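Long-range contact in Aln2 (Streptomyces sp. CM020, PDB 6P7L), which is a noncanonical NTF2-like protein of the SnoaL-like family, probably linked to biosynthesis of the polyketide antibiotic alnumycin, its exact role being unsettled: residues Y121-V126 against V133-T138. Residues are numbered along the deposited sequence; the frame is centred on the assembly and turned at random.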
ATOM      1  N   TYR A 121      -9.004  -2.789  -0.443  1.00 12.18           N
ATOM      2  CA  TYR A 121      -9.259  -1.753   0.535  1.00 12.67           C
ATOM      3  C   TYR A 121      -8.860  -0.395  -0.050  1.00 13.70           C
ATOM      4  O   TYR A 121      -7.855  -0.289  -0.750  1.00 15.28           O
ATOM      5  CB  TYR A 121      -8.421  -1.980   1.788  1.00 12.27           C
ATOM      6  CG  TYR A 121      -8.653  -3.291   2.539  1.00 12.90           C
ATOM      7  CD1 TYR A 121      -9.712  -4.119   2.239  1.00 13.38           C
ATOM      8  CD2 TYR A 121      -7.802  -3.673   3.563  1.00 16.31           C
ATOM      9  CE1 TYR A 121      -9.937  -5.296   2.960  1.00 14.08           C
ATOM     10  CE2 TYR A 121      -7.996  -4.838   4.266  1.00 15.52           C
ATOM     11  CZ  TYR A 121      -9.086  -5.635   3.970  1.00 16.91           C
ATOM     12  OH  TYR A 121      -9.318  -6.771   4.708  1.00 18.33           O
ATOM     13  N   ALA A 122      -9.596   0.646   0.311  1.00 12.73           N
ATOM     14  CA  ALA A 122      -9.252   2.000  -0.087  1.00 12.66           C
ATOM     15  C   ALA A 122      -9.562   2.991   1.019  1.00 13.16           C
ATOM     16  O   ALA A 122     -10.511   2.831   1.786  1.00 16.65           O
ATOM     17  CB  ALA A 122      -9.977   2.433  -1.373  1.00 15.02           C
ATOM     18  N   THR A 123      -8.732   4.033   1.071  1.00 11.46           N
ATOM     19  CA  THR A 123      -9.032   5.203   1.873  1.00 12.42           C
ATOM     20  C   THR A 123      -8.477   6.419   1.154  1.00 16.36           C
ATOM     21  O   THR A 123      -7.788   6.309   0.138  1.00 14.72           O
ATOM     22  CB  THR A 123      -8.482   5.082   3.291  1.00 15.59           C
ATOM     23  OG1 THR A 123      -8.937   6.211   4.064  1.00 22.02           O
ATOM     24  CG2 THR A 123      -6.998   5.030   3.283  1.00 19.07           C
ATOM     25  N   VAL A 124      -8.856   7.579   1.658  1.00 14.38           N
ATOM     26  CA  VAL A 124      -8.397   8.863   1.141  1.00 12.55           C
ATOM     27  C   VAL A 124      -7.828   9.646   2.310  1.00 12.44           C
ATOM     28  O   VAL A 124      -8.496   9.806   3.347  1.00 15.07           O
ATOM     29  CB  VAL A 124      -9.527   9.637   0.449  1.00 16.96           C
ATOM     30  CG1 VAL A 124      -9.033  10.975  -0.021  1.00 18.77           C
ATOM     31  CG2 VAL A 124     -10.033   8.822  -0.722  1.00 18.37           C
ATOM     32  N   THR A 125      -6.592  10.121   2.140  1.00 13.08           N
ATOM     33  CA  THR A 125      -6.047  11.126   3.039  1.00 12.02           C
ATOM     34  C   THR A 125      -6.290  12.497   2.422  1.00 13.62           C
ATOM     35  O   THR A 125      -6.256  12.661   1.200  1.00 12.36           O
ATOM     36  CB  THR A 125      -4.552  10.927   3.318  1.00 15.33           C
ATOM     37  OG1 THR A 125      -3.815  10.927   2.108  1.00 17.43           O
ATOM     38  CG2 THR A 125      -4.280   9.580   4.053  1.00 20.95           C
ATOM     39  N   VAL A 126      -6.516  13.492   3.274  1.00 13.87           N
ATOM     40  CA  VAL A 126      -6.724  14.860   2.809  1.00 13.40           C
ATOM     41  C   VAL A 126      -5.771  15.781   3.555  1.00 14.58           C
ATOM     42  O   VAL A 126      -5.923  15.987   4.763  1.00 15.08           O
ATOM     43  CB  VAL A 126      -8.170  15.321   2.993  1.00 11.92           C
ATOM     44  CG1 VAL A 126      -8.356  16.660   2.312  1.00 18.06           C
ATOM     45  CG2 VAL A 126      -9.143  14.267   2.430  1.00 16.72           C
ATOM     46  N   VAL A 133      -3.802  16.475   8.311  1.00 22.52           N
ATOM     47  CA  VAL A 133      -4.065  15.268   7.537  1.00 20.14           C
ATOM     48  C   VAL A 133      -5.321  14.614   8.098  1.00 24.30           C
ATOM     49  O   VAL A 133      -5.331  14.207   9.262  1.00 24.11           O
ATOM     50  CB  VAL A 133      -2.885  14.285   7.586  1.00 25.03           C
ATOM     51  CG1 VAL A 133      -3.224  13.040   6.710  1.00 22.58           C
ATOM     52  CG2 VAL A 133      -1.622  14.990   7.106  1.00 22.28           C
ATOM     53  N   LEU A 134      -6.378  14.533   7.290  1.00 17.49           N
ATOM     54  CA  LEU A 134      -7.598  13.788   7.612  1.00 16.22           C
ATOM     55  C   LEU A 134      -7.535  12.427   6.937  1.00 16.99           C
ATOM     56  O   LEU A 134      -6.966  12.310   5.851  1.00 19.47           O
ATOM     57  CB  LEU A 134      -8.849  14.532   7.139  1.00 51.89           C
ATOM     58  CG  LEU A 134      -9.043  15.981   7.570  1.00 85.53           C
ATOM     59  CD1 LEU A 134     -10.263  16.600   6.929  1.00 81.55           C
ATOM     60  CD2 LEU A 134      -9.145  16.037   9.088  1.00 80.17           C
ATOM     61  N   VAL A 135      -8.033  11.390   7.606  1.00 14.84           N
ATOM     62  CA  VAL A 135      -8.179  10.066   6.997  1.00 13.03           C
ATOM     63  C   VAL A 135      -9.662   9.750   6.871  1.00 17.34           C
ATOM     64  O   VAL A 135     -10.381   9.703   7.880  1.00 15.64           O
ATOM     65  CB  VAL A 135      -7.442   8.985   7.792  1.00 13.70           C
ATOM     66  CG1 VAL A 135      -7.616   7.631   7.141  1.00 17.41           C
ATOM     67  CG2 VAL A 135      -5.983   9.335   7.950  1.00 26.34           C
ATOM     68  N   GLU A 136     -10.113   9.536   5.641  1.00 15.87           N
ATOM     69  CA  GLU A 136     -11.519   9.250   5.396  1.00 12.96           C
ATOM     70  C   GLU A 136     -11.878   7.806   5.749  1.00 14.97           C
ATOM     71  O   GLU A 136     -11.009   6.927   5.800  1.00 15.49           O
ATOM     72  CB  GLU A 136     -11.860   9.566   3.947  1.00 16.66           C
ATOM     73  CG  GLU A 136     -11.844  11.060   3.666  1.00 19.64           C
ATOM     74  CD  GLU A 136     -12.559  11.439   2.371  1.00 20.40           C
ATOM     75  OE1 GLU A 136     -12.793  10.524   1.545  1.00 26.98           O
ATOM     76  OE2 GLU A 136     -12.889  12.632   2.207  1.00 27.83           O
ATOM     77  N   PRO A 137     -13.161   7.545   6.030  1.00 13.19           N
ATOM     78  CA  PRO A 137     -13.575   6.174   6.349  1.00 15.61           C
ATOM     79  C   PRO A 137     -13.076   5.195   5.293  1.00 13.42           C
ATOM     80  O   PRO A 137     -13.128   5.449   4.082  1.00 14.96           O
ATOM     81  CB  PRO A 137     -15.108   6.246   6.381  1.00 17.62           C
ATOM     82  CG  PRO A 137     -15.454   7.716   6.330  1.00 20.65           C
ATOM     83  CD  PRO A 137     -14.277   8.519   6.021  1.00 20.51           C
ATOM     84  N   THR A 138     -12.622   4.039   5.757  1.00 15.35           N
ATOM     85  CA  THR A 138     -12.130   3.077   4.798  1.00 13.84           C
ATOM     86  C   THR A 138     -13.296   2.475   4.017  1.00 15.75           C
ATOM     87  O   THR A 138     -14.454   2.508   4.435  1.00 16.14           O
ATOM     88  CB  THR A 138     -11.309   2.016   5.504  1.00 10.96           C
ATOM     89  OG1 THR A 138     -12.071   1.439   6.543  1.00 15.49           O
ATOM     90  CG2 THR A 138     -10.074   2.612   6.128  1.00 14.17           C
TER
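With its OG1 anti to the backbone N (chi1 -174°), Thr123 presents the hydroxyl to Glu136 O; Glu136 in turn sets CG anti to its own carbonyl carbon (chi1 -70°) and runs on extended beside Val124. Both belong to the antiparallel hairpin of strands 116-127 and 133-148 in the mixed sheet of an NTF2-like, SnoaL-type fold. Val126 and Leu134 form a hydrogen-bonded pair, Val126 N to Leu134 O at 2.9 Å and Leu134 N to Val126 O at 3.0 Å; Thr125 and Val135 form the adjacent non-hydrogen-bonded pair. Glu136 N then gives Val124 O a nearly straight bond of 2.8 Å. Here the second strand is interrupted, and at the break a side chain supplies the next link: Thr123 OG1 donates to Glu136 O at 2.8 Å, the donor tilted from the carbonyl plane. The same OG1 lies 3.6 Å from Val135 CG1. Glu136 and Val124 point the same way, and the carboxylate, salt-bridged through OE1 to Arg93, leans on the valine. Past Pro137, Thr138 CG2 packs on Thr123 CB, while Thr138 OG1 bonds to Asp162 and to Thr127 of a second subunit, tying the break to the subunit interface. At Val124 the carboxylate contact is closest at the branch point, Glu136 OE1 lying 3.6 Å from Val124 CB.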